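Local coordinates for protein erythrocyte binding antigen 140 (Plasmodium falciparum, PDB 4GF2) that probably binds a sialylated host receptor, glycophorin C, on the erythrocyte surface through two Duffy-binding-like domains when the malaria parasite invades, at residues P343-L348 / Y399-D404; G103-F108 / E173-L178; R8-A13 / I45-N50; E54-F59 / D125-K130. The protein carries 3 engineered substitutions. One frame throughout, in Å; residues are numbered along the deposited sequence.

Overall arrangement
The four contacts show how a long, largely helical adhesin is held together locally in each of its two Duffy-binding-like regions. Interactions 2, 3 and 4 belong to the first region and interaction 1 to the second, on the other side of the chain's centre, with about 62 to about 83 Å between its centre and theirs. Interactions 3 and 4, with centres about 20 Å apart, touch directly: F48 CE1 lies 3.9 Å from F59 CE1. Interaction 2 stands near both, its nearest atoms about 7 Å from interaction 3 and about 11 Å from interaction 4. The segments of interactions 2 and 4 alternate along the sequence, so the two contacts cross along the chain.

Interaction 1 (P343-L348 / Y399-D404); sequences PRRQTL and YADLAD
R344 leaves the short helix 343-346 with CB pointing neither at nor away from residues 399-404, and it is the shape of the chain that delivers the charge. CG stands anti to the backbone N (chi1 179°), CD extends the chain, and the bend at chi3 (49°) swings the guanidinium round so that its end faces D401. NE turns instead to E485 of helix 478-508. The two terminal nitrogens converge on one oxygen: NH1 lies 2.6 Å from D401 OD2 and NH2 lies 2.6 Å from the same D401 OD2, a salt bridge gripped end-on, both bonds bent to 139° by the sharing. The oxygen sits in the guanidinium plane, yet is met from above its own carboxylate plane; NH1 also bonds to S398. In this second Duffy-binding-like domain, the bridge joins helix 343-346 to helix 388-407 and, through D401 OD1, to R481, W482 and Q478, so a buried carboxylate is satisfied from both oxygens and would probably stay ionised. R345 brings CD to 3.7 Å from D401 OD2, while its guanidinium goes on to D410 and D414. Beside this polar cluster, L348 CD2 meets L402 CD2 obliquely at 4.0 Å.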
# COMPACT_ATOMS: atom_id res chain seq x y z
N PRO A 343 11.64 14.19 26.98
CA PRO A 343 10.58 15.06 26.47
C PRO A 343 10.30 14.82 25.00
O PRO A 343 9.15 14.85 24.56
CB PRO A 343 11.15 16.46 26.70
CG PRO A 343 12.04 16.31 27.89
CD PRO A 343 12.62 14.92 27.80
N ARG A 344 11.36 14.59 24.23
CA ARG A 344 11.25 14.31 22.81
C ARG A 344 10.37 13.08 22.57
O ARG A 344 9.57 13.05 21.63
CB ARG A 344 12.64 14.09 22.22
CG ARG A 344 12.68 13.76 20.74
CD ARG A 344 14.03 13.19 20.34
NE ARG A 344 14.44 12.12 21.25
CZ ARG A 344 13.91 10.90 21.26
NH1 ARG A 344 12.94 10.57 20.42
NH2 ARG A 344 14.35 10.01 22.14
N ARG A 345 10.50 12.06 23.42
CA ARG A 345 9.71 10.84 23.29
C ARG A 345 8.26 11.08 23.70
O ARG A 345 7.34 10.48 23.13
CB ARG A 345 10.32 9.72 24.13
CG ARG A 345 9.46 8.47 24.25
CD ARG A 345 9.23 7.80 22.90
NE ARG A 345 8.35 6.63 23.02
CZ ARG A 345 7.02 6.68 22.97
NH1 ARG A 345 6.39 7.83 22.81
NH2 ARG A 345 6.32 5.56 23.08
N GLN A 346 8.07 11.94 24.68
CA GLN A 346 6.74 12.27 25.18
C GLN A 346 5.92 13.02 24.14
O GLN A 346 4.69 13.00 24.18
CB GLN A 346 6.84 13.14 26.44
CG GLN A 346 7.55 12.48 27.60
CD GLN A 346 7.76 13.42 28.77
OE1 GLN A 346 6.89 14.24 29.09
NE2 GLN A 346 8.91 13.31 29.42
N THR A 347 6.60 13.68 23.21
CA THR A 347 5.94 14.51 22.21
C THR A 347 6.16 13.99 20.79
O THR A 347 5.93 14.71 19.82
CB THR A 347 6.43 15.97 22.29
OG1 THR A 347 7.81 16.03 21.90
CG2 THR A 347 6.29 16.50 23.71
N LEU A 348 6.60 12.74 20.68
CA LEU A 348 6.84 12.11 19.38
C LEU A 348 5.57 12.05 18.53
O LEU A 348 4.50 11.67 19.01
CB LEU A 348 7.39 10.70 19.60
CG LEU A 348 7.64 9.83 18.37
CD1 LEU A 348 8.81 10.36 17.56
CD2 LEU A 348 7.90 8.39 18.79
N TYR A 399 14.13 8.41 15.38
CA TYR A 399 14.18 7.27 14.47
C TYR A 399 14.26 5.96 15.26
O TYR A 399 13.51 5.02 15.00
CB TYR A 399 15.39 7.39 13.56
CG TYR A 399 15.67 6.15 12.75
CD1 TYR A 399 14.77 5.73 11.77
CD2 TYR A 399 16.82 5.40 12.96
CE1 TYR A 399 15.01 4.60 11.03
CE2 TYR A 399 17.07 4.26 12.21
CZ TYR A 399 16.16 3.87 11.25
OH TYR A 399 16.39 2.74 10.50
N ALA A 400 15.17 5.91 16.23
CA ALA A 400 15.38 4.71 17.03
C ALA A 400 14.17 4.42 17.91
O ALA A 400 13.82 3.26 18.14
CB ALA A 400 16.63 4.86 17.87
N ASP A 401 13.53 5.46 18.43
CA ASP A 401 12.34 5.28 19.24
C ASP A 401 11.22 4.68 18.40
O ASP A 401 10.47 3.82 18.87
CB ASP A 401 11.87 6.61 19.85
CG ASP A 401 12.67 7.01 21.07
OD1 ASP A 401 13.33 6.14 21.68
OD2 ASP A 401 12.61 8.20 21.44
N LEU A 402 11.11 5.13 17.16
CA LEU A 402 10.10 4.59 16.26
C LEU A 402 10.34 3.11 16.05
O LEU A 402 9.41 2.30 16.10
CB LEU A 402 10.13 5.32 14.92
CG LEU A 402 9.59 6.75 14.94
CD1 LEU A 402 9.94 7.48 13.65
CD2 LEU A 402 8.10 6.75 15.17
N ALA A 403 11.61 2.76 15.83
CA ALA A 403 11.99 1.37 15.66
C ALA A 403 11.57 0.55 16.88
O ALA A 403 11.04 -0.56 16.74
CB ALA A 403 13.49 1.27 15.47
N ASP A 404 11.79 1.09 18.07
CA ASP A 404 11.44 0.39 19.30
C ASP A 404 9.93 0.24 19.45
O ASP A 404 9.45 -0.71 20.07
CB ASP A 404 12.01 1.13 20.51
CG ASP A 404 13.40 0.66 20.87
OD1 ASP A 404 13.60 -0.56 20.97
OD2 ASP A 404 14.30 1.52 21.05

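Interaction 2 (G103-F108 / E173-L178); sequences GDDMDF and EPQINL
Q175 is stretched out, with CG anti to the backbone N (chi1 179°) and chi2 at 178°, so its amide is carried from the first turn of helix 175-202 into the loop 103-108. D104 also has CG anti to its backbone N, and its side chain slides past Q175 in the opposite direction, toward the start of that helix. There D104 OD2 accepts the backbone N-H of Q175, just beyond the N-cap position P174, in a nearly straight bond of 3.1 Å. D104 OD1 reaches the next amide indirectly, through a water that accepts from I176 N. The Q175 amide in turn reads the loop backbone: OE1 takes the M106 N-H at 2.8 Å, in the carbonyl plane, and a second water donates to both Q175 OE1 and D104 OD1. On its other branch, NE2 donates to D105 OD1 at 3.2 Å, reaching it from above the carboxylate plane, and also bonds D96 of helix 83-101. M106 lays its methyl CE beside this polar group, 4.0 Å from I176 CB, where L239 of helix 213-242 adds apolar cover. K40 pairs with D105 OD2. The other oxygen, D105 OD1, also accepts from D107 N at 2.8 Å, closing an Asx turn in this interhelical loop of the first Duffy-binding-like domain.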
# COMPACT_ATOMS: atom_id res chain seq x y z
N GLY A 103 -12.73 -25.24 -35.47
CA GLY A 103 -11.40 -25.48 -34.93
C GLY A 103 -10.55 -24.24 -34.71
O GLY A 103 -9.34 -24.29 -34.86
N ASP A 104 -11.19 -23.13 -34.35
CA ASP A 104 -10.46 -21.92 -34.01
C ASP A 104 -10.93 -21.41 -32.64
O ASP A 104 -11.60 -20.39 -32.54
CB ASP A 104 -10.66 -20.84 -35.07
CG ASP A 104 -9.93 -19.55 -34.74
OD1 ASP A 104 -8.92 -19.60 -34.01
OD2 ASP A 104 -10.38 -18.47 -35.20
N ASP A 105 -10.56 -22.14 -31.60
CA ASP A 105 -11.05 -21.86 -30.26
C ASP A 105 -9.94 -21.97 -29.22
O ASP A 105 -9.24 -22.98 -29.14
CB ASP A 105 -12.17 -22.84 -29.91
CG ASP A 105 -12.97 -22.40 -28.70
OD1 ASP A 105 -12.55 -21.43 -28.03
OD2 ASP A 105 -14.01 -23.03 -28.42
N MET A 106 -9.78 -20.92 -28.42
CA MET A 106 -8.80 -20.91 -27.34
C MET A 106 -9.38 -21.51 -26.06
O MET A 106 -8.64 -21.96 -25.18
CB MET A 106 -8.31 -19.49 -27.08
CG MET A 106 -7.42 -18.93 -28.18
SD MET A 106 -7.21 -17.14 -28.08
CE MET A 106 -8.81 -16.58 -28.65
N ASP A 107 -10.71 -21.50 -25.96
CA ASP A 107 -11.41 -22.08 -24.81
C ASP A 107 -11.29 -23.60 -24.83
O ASP A 107 -11.34 -24.22 -25.90
CB ASP A 107 -12.88 -21.65 -24.84
CG ASP A 107 -13.71 -22.26 -23.73
OD1 ASP A 107 -13.16 -22.51 -22.63
OD2 ASP A 107 -14.92 -22.48 -23.96
N PHE A 108 -11.13 -24.20 -23.66
CA PHE A 108 -10.87 -25.64 -23.57
C PHE A 108 -11.42 -26.25 -22.28
O PHE A 108 -11.95 -25.54 -21.42
CB PHE A 108 -9.36 -25.89 -23.63
CG PHE A 108 -8.64 -25.50 -22.37
CD1 PHE A 108 -8.29 -24.18 -22.14
CD2 PHE A 108 -8.32 -26.45 -21.42
CE1 PHE A 108 -7.62 -23.82 -20.98
CE2 PHE A 108 -7.66 -26.09 -20.26
CZ PHE A 108 -7.31 -24.78 -20.04
N GLU A 173 -14.37 -13.23 -38.60
CA GLU A 173 -13.03 -12.81 -38.20
C GLU A 173 -12.43 -13.86 -37.27
O GLU A 173 -13.16 -14.59 -36.60
CB GLU A 173 -13.07 -11.48 -37.46
CG GLU A 173 -13.82 -10.36 -38.14
CD GLU A 173 -13.72 -9.06 -37.37
OE1 GLU A 173 -14.73 -8.35 -37.23
OE2 GLU A 173 -12.61 -8.75 -36.88
N PRO A 174 -11.10 -13.92 -37.20
CA PRO A 174 -10.45 -14.81 -36.23
C PRO A 174 -10.96 -14.57 -34.82
O PRO A 174 -11.28 -13.43 -34.47
CB PRO A 174 -8.98 -14.43 -36.34
CG PRO A 174 -8.83 -13.93 -37.74
CD PRO A 174 -10.12 -13.23 -38.05
N GLN A 175 -11.04 -15.63 -34.02
CA GLN A 175 -11.59 -15.52 -32.67
C GLN A 175 -10.85 -14.48 -31.84
O GLN A 175 -11.47 -13.69 -31.12
CB GLN A 175 -11.55 -16.87 -31.96
CG GLN A 175 -12.09 -16.80 -30.54
CD GLN A 175 -12.09 -18.14 -29.84
OE1 GLN A 175 -11.04 -18.70 -29.56
NE2 GLN A 175 -13.28 -18.66 -29.56
N ILE A 176 -9.53 -14.49 -31.93
CA ILE A 176 -8.71 -13.64 -31.08
C ILE A 176 -8.92 -12.16 -31.40
O ILE A 176 -8.80 -11.31 -30.51
CB ILE A 176 -7.22 -13.97 -31.20
CG1 ILE A 176 -6.44 -13.28 -30.08
CG2 ILE A 176 -6.69 -13.57 -32.58
CD1 ILE A 176 -5.04 -13.77 -29.95
N ASN A 177 -9.22 -11.85 -32.65
CA ASN A 177 -9.56 -10.49 -33.03
C ASN A 177 -10.86 -10.08 -32.35
O ASN A 177 -10.96 -9.01 -31.74
CB ASN A 177 -9.67 -10.35 -34.55
CG ASN A 177 -8.36 -10.68 -35.27
OD1 ASN A 177 -7.58 -11.52 -34.82
ND2 ASN A 177 -8.12 -10.00 -36.39
N LEU A 178 -11.86 -10.95 -32.44
CA LEU A 178 -13.16 -10.69 -31.84
C LEU A 178 -13.06 -10.61 -30.31
O LEU A 178 -13.71 -9.78 -29.70
CB LEU A 178 -14.17 -11.78 -32.24
CG LEU A 178 -14.50 -11.84 -33.73
CD1 LEU A 178 -15.41 -13.03 -34.05
CD2 LEU A 178 -15.13 -10.55 -34.19
O HOH W 1 -7.86 -16.77 -33.27
O HOH W 2 -8.67 -19.07 -31.36

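Interaction 3 (R8-A13 / I45-N50); sequences RTHLFA and IANFLN
Helix 4-14 and the short helical turn 46-49 come closest at A13 and A46, whose CA atoms are 5.8 Å apart. Residues 8-13 are regularly wound, whereas in residues 45-50 each backbone bond spans only three residues, as from L49 N to A46 O. A disulfide between C14 and C44, the residues directly following A13 and preceding I45, bolts the two segments together at this end, one of the cystines that staple the helical Duffy-binding-like fold. With the backbones so near, small side chains suffice. A13 CB and A46 CB meet at 4.1 Å, and A46 CB presses to 3.2 Å from the carbonyl oxygen A13 O, a tight fit. The next residue, N47, points at the first helix with CG anti to its own carbonyl carbon (chi1 -66°), and its OD1 settles between A13 CB, 3.6 Å away, and H10. The ring of H10 and the amide of N47 are almost perpendicular, 87° apart. The bond from H10 ND1 to N47 OD1 is weak, 3.3 Å long and bent to 130° at the hydrogen. I65 of helix 56-78 touches the H10 side chain, and F48 on the far side of the turn packs edge-to-face on F63 of the same helix. On the exposed side, the amide nitrogen N50 ND2 lies 3.8 Å from the methyl A13 CB.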
# COMPACT_ATOMS: atom_id res chain seq x y z
N ARG A 8 -38.53 -25.50 -22.20
CA ARG A 8 -37.92 -25.25 -20.90
C ARG A 8 -36.72 -26.17 -20.72
O ARG A 8 -35.70 -25.78 -20.16
CB ARG A 8 -38.94 -25.47 -19.78
CG ARG A 8 -40.11 -24.51 -19.81
CD ARG A 8 -39.70 -23.11 -19.38
NE ARG A 8 -39.40 -23.04 -17.96
CZ ARG A 8 -38.98 -21.94 -17.33
NH1 ARG A 8 -38.79 -20.81 -18.00
NH2 ARG A 8 -38.73 -21.98 -16.03
N THR A 9 -36.84 -27.40 -21.21
CA THR A 9 -35.76 -28.37 -21.11
C THR A 9 -34.49 -27.84 -21.77
O THR A 9 -33.40 -27.96 -21.22
CB THR A 9 -36.16 -29.72 -21.74
OG1 THR A 9 -37.36 -30.20 -21.12
CG2 THR A 9 -35.05 -30.74 -21.55
N HIS A 10 -34.64 -27.26 -22.96
CA HIS A 10 -33.51 -26.66 -23.66
C HIS A 10 -32.89 -25.54 -22.82
O HIS A 10 -31.67 -25.46 -22.66
CB HIS A 10 -33.95 -26.09 -25.01
CG HIS A 10 -34.51 -27.12 -25.94
ND1 HIS A 10 -34.14 -28.45 -25.89
CD2 HIS A 10 -35.41 -27.02 -26.94
CE1 HIS A 10 -34.79 -29.12 -26.82
NE2 HIS A 10 -35.57 -28.28 -27.48
N LEU A 11 -33.74 -24.67 -22.28
CA LEU A 11 -33.28 -23.55 -21.47
C LEU A 11 -32.47 -24.03 -20.27
O LEU A 11 -31.36 -23.54 -20.04
CB LEU A 11 -34.47 -22.72 -20.99
CG LEU A 11 -34.99 -21.68 -21.98
CD1 LEU A 11 -36.40 -21.22 -21.61
CD2 LEU A 11 -34.04 -20.49 -22.03
N PHE A 12 -33.01 -24.97 -19.52
CA PHE A 12 -32.35 -25.43 -18.29
C PHE A 12 -31.17 -26.34 -18.57
O PHE A 12 -30.28 -26.48 -17.74
CB PHE A 12 -33.36 -26.12 -17.37
CG PHE A 12 -34.29 -25.17 -16.68
CD1 PHE A 12 -33.83 -24.32 -15.69
CD2 PHE A 12 -35.63 -25.11 -17.04
CE1 PHE A 12 -34.68 -23.43 -15.06
CE2 PHE A 12 -36.49 -24.23 -16.41
CZ PHE A 12 -36.02 -23.39 -15.42
N ALA A 13 -31.15 -26.97 -19.75
CA ALA A 13 -30.02 -27.80 -20.13
C ALA A 13 -28.73 -26.97 -20.08
O ALA A 13 -27.69 -27.45 -19.62
CB ALA A 13 -30.23 -28.38 -21.52
N ILE A 45 -24.45 -25.11 -25.14
CA ILE A 45 -24.06 -26.26 -25.96
C ILE A 45 -24.52 -27.60 -25.38
O ILE A 45 -24.42 -28.63 -26.04
CB ILE A 45 -22.54 -26.30 -26.12
CG1 ILE A 45 -21.86 -26.50 -24.76
CG2 ILE A 45 -22.05 -25.02 -26.78
CD1 ILE A 45 -20.36 -26.54 -24.83
N ALA A 46 -25.04 -27.58 -24.16
CA ALA A 46 -25.45 -28.81 -23.48
C ALA A 46 -26.37 -29.67 -24.34
O ALA A 46 -26.28 -30.89 -24.32
CB ALA A 46 -26.14 -28.47 -22.17
N ASN A 47 -27.25 -29.02 -25.10
CA ASN A 47 -28.24 -29.76 -25.88
C ASN A 47 -27.63 -30.75 -26.85
O ASN A 47 -28.22 -31.79 -27.14
CB ASN A 47 -29.17 -28.79 -26.61
CG ASN A 47 -30.02 -27.98 -25.66
OD1 ASN A 47 -30.94 -28.50 -25.03
ND2 ASN A 47 -29.70 -26.70 -25.53
N PHE A 48 -26.43 -30.44 -27.35
CA PHE A 48 -25.71 -31.36 -28.22
C PHE A 48 -25.48 -32.70 -27.53
O PHE A 48 -25.50 -33.75 -28.18
CB PHE A 48 -24.37 -30.76 -28.63
CG PHE A 48 -24.47 -29.69 -29.67
CD1 PHE A 48 -24.91 -29.99 -30.95
CD2 PHE A 48 -24.12 -28.38 -29.38
CE1 PHE A 48 -25.01 -29.00 -31.92
CE2 PHE A 48 -24.22 -27.39 -30.34
CZ PHE A 48 -24.66 -27.70 -31.61
N LEU A 49 -25.28 -32.67 -26.22
CA LEU A 49 -24.98 -33.89 -25.46
C LEU A 49 -26.23 -34.69 -25.11
O LEU A 49 -26.14 -35.84 -24.70
CB LEU A 49 -24.22 -33.54 -24.18
CG LEU A 49 -22.84 -32.93 -24.40
CD1 LEU A 49 -22.32 -32.31 -23.11
CD2 LEU A 49 -21.87 -33.98 -24.92
N ASN A 50 -27.40 -34.07 -25.26
CA ASN A 50 -28.65 -34.75 -24.95
C ASN A 50 -29.28 -35.41 -26.17
O ASN A 50 -30.38 -35.95 -26.10
CB ASN A 50 -29.64 -33.77 -24.33
CG ASN A 50 -29.15 -33.19 -23.02
OD1 ASN A 50 -28.45 -33.86 -22.26
ND2 ASN A 50 -29.50 -31.94 -22.76

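Interaction 4 (E54-F59 / D125-K130); sequences ETMEKF and DYYKEK
The start of helix 56-78 meets the end of helix 110-127 in the first Duffy-binding-like domain, about 59 Å from the centre of the chain to the centre of the contact, and M56 packs there against two tyrosines in Met-aromatic contacts. The close-packed part centres on Y126, which points at the other helix and slides past M56 in the opposite direction. M56 CG lies over one face of the Y126 ring, a CH-pi contact 4.1 Å from the centroid and 17° off the normal, displaced toward the rim. M56 SD follows obliquely, 4.6 Å from the same Y126 centroid. To this tight part also belongs the methyl: M56 is bent away from staggered torsions at chi2 (-130°) and chi3, and it crosses Y127 at about a right angle, with M56 CE 3.4 Å from Y127 CE1. On the inward side F59 CB stands 3.7 Å from Y126 OH; the F59 and Y126 rings each meet F123 edge-to-face, with W142 making a further such contact on F59. The tyrosine hydroxyl is bonded to L53 O, so its polar tip is fixed by the chain just ahead of the helix. No hydrogen bond crosses between the segments anywhere in the contact. The outer side is looser, with E54, T55 and K128 exposed. T55 serves its own helix instead, as an N-cap whose OG1 accepts from K58 N at 3.2 Å.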
# COMPACT_ATOMS: atom_id res chain seq x y z
N GLU A 54 -28.43 -38.47 -34.60
CA GLU A 54 -28.53 -39.63 -35.48
C GLU A 54 -28.22 -39.26 -36.93
O GLU A 54 -27.53 -40.00 -37.63
CB GLU A 54 -29.92 -40.26 -35.40
CG GLU A 54 -30.47 -40.42 -33.99
CD GLU A 54 -31.24 -39.20 -33.51
OE1 GLU A 54 -31.63 -38.38 -34.36
OE2 GLU A 54 -31.44 -39.07 -32.29
N THR A 55 -28.75 -38.12 -37.37
CA THR A 55 -28.60 -37.69 -38.75
C THR A 55 -28.11 -36.25 -38.81
O THR A 55 -28.03 -35.57 -37.79
CB THR A 55 -29.93 -37.79 -39.50
OG1 THR A 55 -30.86 -36.86 -38.94
CG2 THR A 55 -30.50 -39.20 -39.40
N MET A 56 -27.80 -35.79 -40.02
CA MET A 56 -27.36 -34.42 -40.21
C MET A 56 -28.52 -33.46 -39.99
O MET A 56 -28.33 -32.35 -39.50
CB MET A 56 -26.79 -34.23 -41.62
CG MET A 56 -25.56 -35.08 -41.91
SD MET A 56 -24.20 -34.11 -42.58
CE MET A 56 -23.64 -35.19 -43.89
N GLU A 57 -29.72 -33.89 -40.36
CA GLU A 57 -30.91 -33.09 -40.12
C GLU A 57 -31.03 -32.83 -38.62
O GLU A 57 -31.30 -31.71 -38.20
CB GLU A 57 -32.17 -33.81 -40.63
CG GLU A 57 -32.18 -34.07 -42.13
CD GLU A 57 -33.52 -34.58 -42.63
OE1 GLU A 57 -34.55 -34.25 -42.01
OE2 GLU A 57 -33.54 -35.32 -43.64
N LYS A 58 -30.80 -33.87 -37.83
CA LYS A 58 -30.89 -33.75 -36.38
C LYS A 58 -29.83 -32.79 -35.87
O LYS A 58 -30.12 -31.89 -35.08
CB LYS A 58 -30.72 -35.12 -35.72
CG LYS A 58 -31.14 -35.15 -34.25
CD LYS A 58 -32.62 -34.80 -34.10
CE LYS A 58 -33.08 -34.97 -32.66
NZ LYS A 58 -34.51 -34.59 -32.51
N PHE A 59 -28.59 -32.97 -36.33
CA PHE A 59 -27.50 -32.09 -35.92
C PHE A 59 -27.85 -30.63 -36.20
O PHE A 59 -27.57 -29.75 -35.39
CB PHE A 59 -26.21 -32.45 -36.64
CG PHE A 59 -25.10 -31.46 -36.41
CD1 PHE A 59 -24.35 -31.50 -35.25
CD2 PHE A 59 -24.82 -30.48 -37.35
CE1 PHE A 59 -23.33 -30.59 -35.03
CE2 PHE A 59 -23.81 -29.56 -37.14
CZ PHE A 59 -23.07 -29.62 -35.97
N ASP A 125 -18.76 -40.02 -38.49
CA ASP A 125 -19.79 -40.96 -38.91
C ASP A 125 -20.51 -40.45 -40.16
O ASP A 125 -20.73 -41.21 -41.11
CB ASP A 125 -20.79 -41.19 -37.78
CG ASP A 125 -20.14 -41.74 -36.53
OD1 ASP A 125 -19.06 -42.35 -36.63
OD2 ASP A 125 -20.72 -41.56 -35.43
N TYR A 126 -20.86 -39.17 -40.16
CA TYR A 126 -21.61 -38.58 -41.27
C TYR A 126 -20.87 -38.75 -42.59
O TYR A 126 -21.45 -39.15 -43.60
CB TYR A 126 -21.86 -37.10 -41.01
CG TYR A 126 -22.72 -36.79 -39.79
CD1 TYR A 126 -23.60 -37.73 -39.28
CD2 TYR A 126 -22.64 -35.56 -39.17
CE1 TYR A 126 -24.38 -37.45 -38.17
CE2 TYR A 126 -23.41 -35.26 -38.06
CZ TYR A 126 -24.28 -36.21 -37.56
OH TYR A 126 -25.04 -35.91 -36.46
N TYR A 127 -19.57 -38.44 -42.58
CA TYR A 127 -18.78 -38.44 -43.81
C TYR A 127 -17.82 -39.62 -43.91
O TYR A 127 -17.20 -39.83 -44.95
CB TYR A 127 -18.00 -37.13 -43.91
CG TYR A 127 -18.90 -35.94 -44.14
CD1 TYR A 127 -19.61 -35.37 -43.09
CD2 TYR A 127 -19.05 -35.39 -45.40
CE1 TYR A 127 -20.44 -34.29 -43.29
CE2 TYR A 127 -19.87 -34.31 -45.62
CZ TYR A 127 -20.56 -33.76 -44.56
OH TYR A 127 -21.39 -32.68 -44.78
N LYS A 128 -17.70 -40.38 -42.82
CA LYS A 128 -16.76 -41.49 -42.79
C LYS A 128 -15.37 -41.00 -43.19
O LYS A 128 -14.76 -41.51 -44.12
CB LYS A 128 -17.24 -42.61 -43.71
CG LYS A 128 -18.59 -43.17 -43.28
CD LYS A 128 -19.08 -44.29 -44.18
CE LYS A 128 -20.48 -44.74 -43.78
NZ LYS A 128 -20.57 -45.12 -42.34
N GLU A 129 -14.90 -39.99 -42.47
CA GLU A 129 -13.59 -39.40 -42.70
C GLU A 129 -12.93 -39.10 -41.36
O GLU A 129 -13.52 -38.43 -40.51
CB GLU A 129 -13.72 -38.11 -43.52
CG GLU A 129 -12.41 -37.36 -43.72
CD GLU A 129 -11.41 -38.14 -44.54
OE1 GLU A 129 -11.73 -39.27 -44.97
OE2 GLU A 129 -10.29 -37.63 -44.76
N LYS A 130 -11.71 -39.59 -41.18
CA LYS A 130 -11.01 -39.42 -39.91
C LYS A 130 -9.87 -38.41 -40.02
O LYS A 130 -9.32 -37.99 -39.00
CB LYS A 130 -10.50 -40.77 -39.41
CG LYS A 130 -11.61 -41.76 -39.12
CD LYS A 130 -11.08 -43.15 -38.79
CE LYS A 130 -12.21 -44.15 -38.60
NZ LYS A 130 -11.71 -45.53 -38.38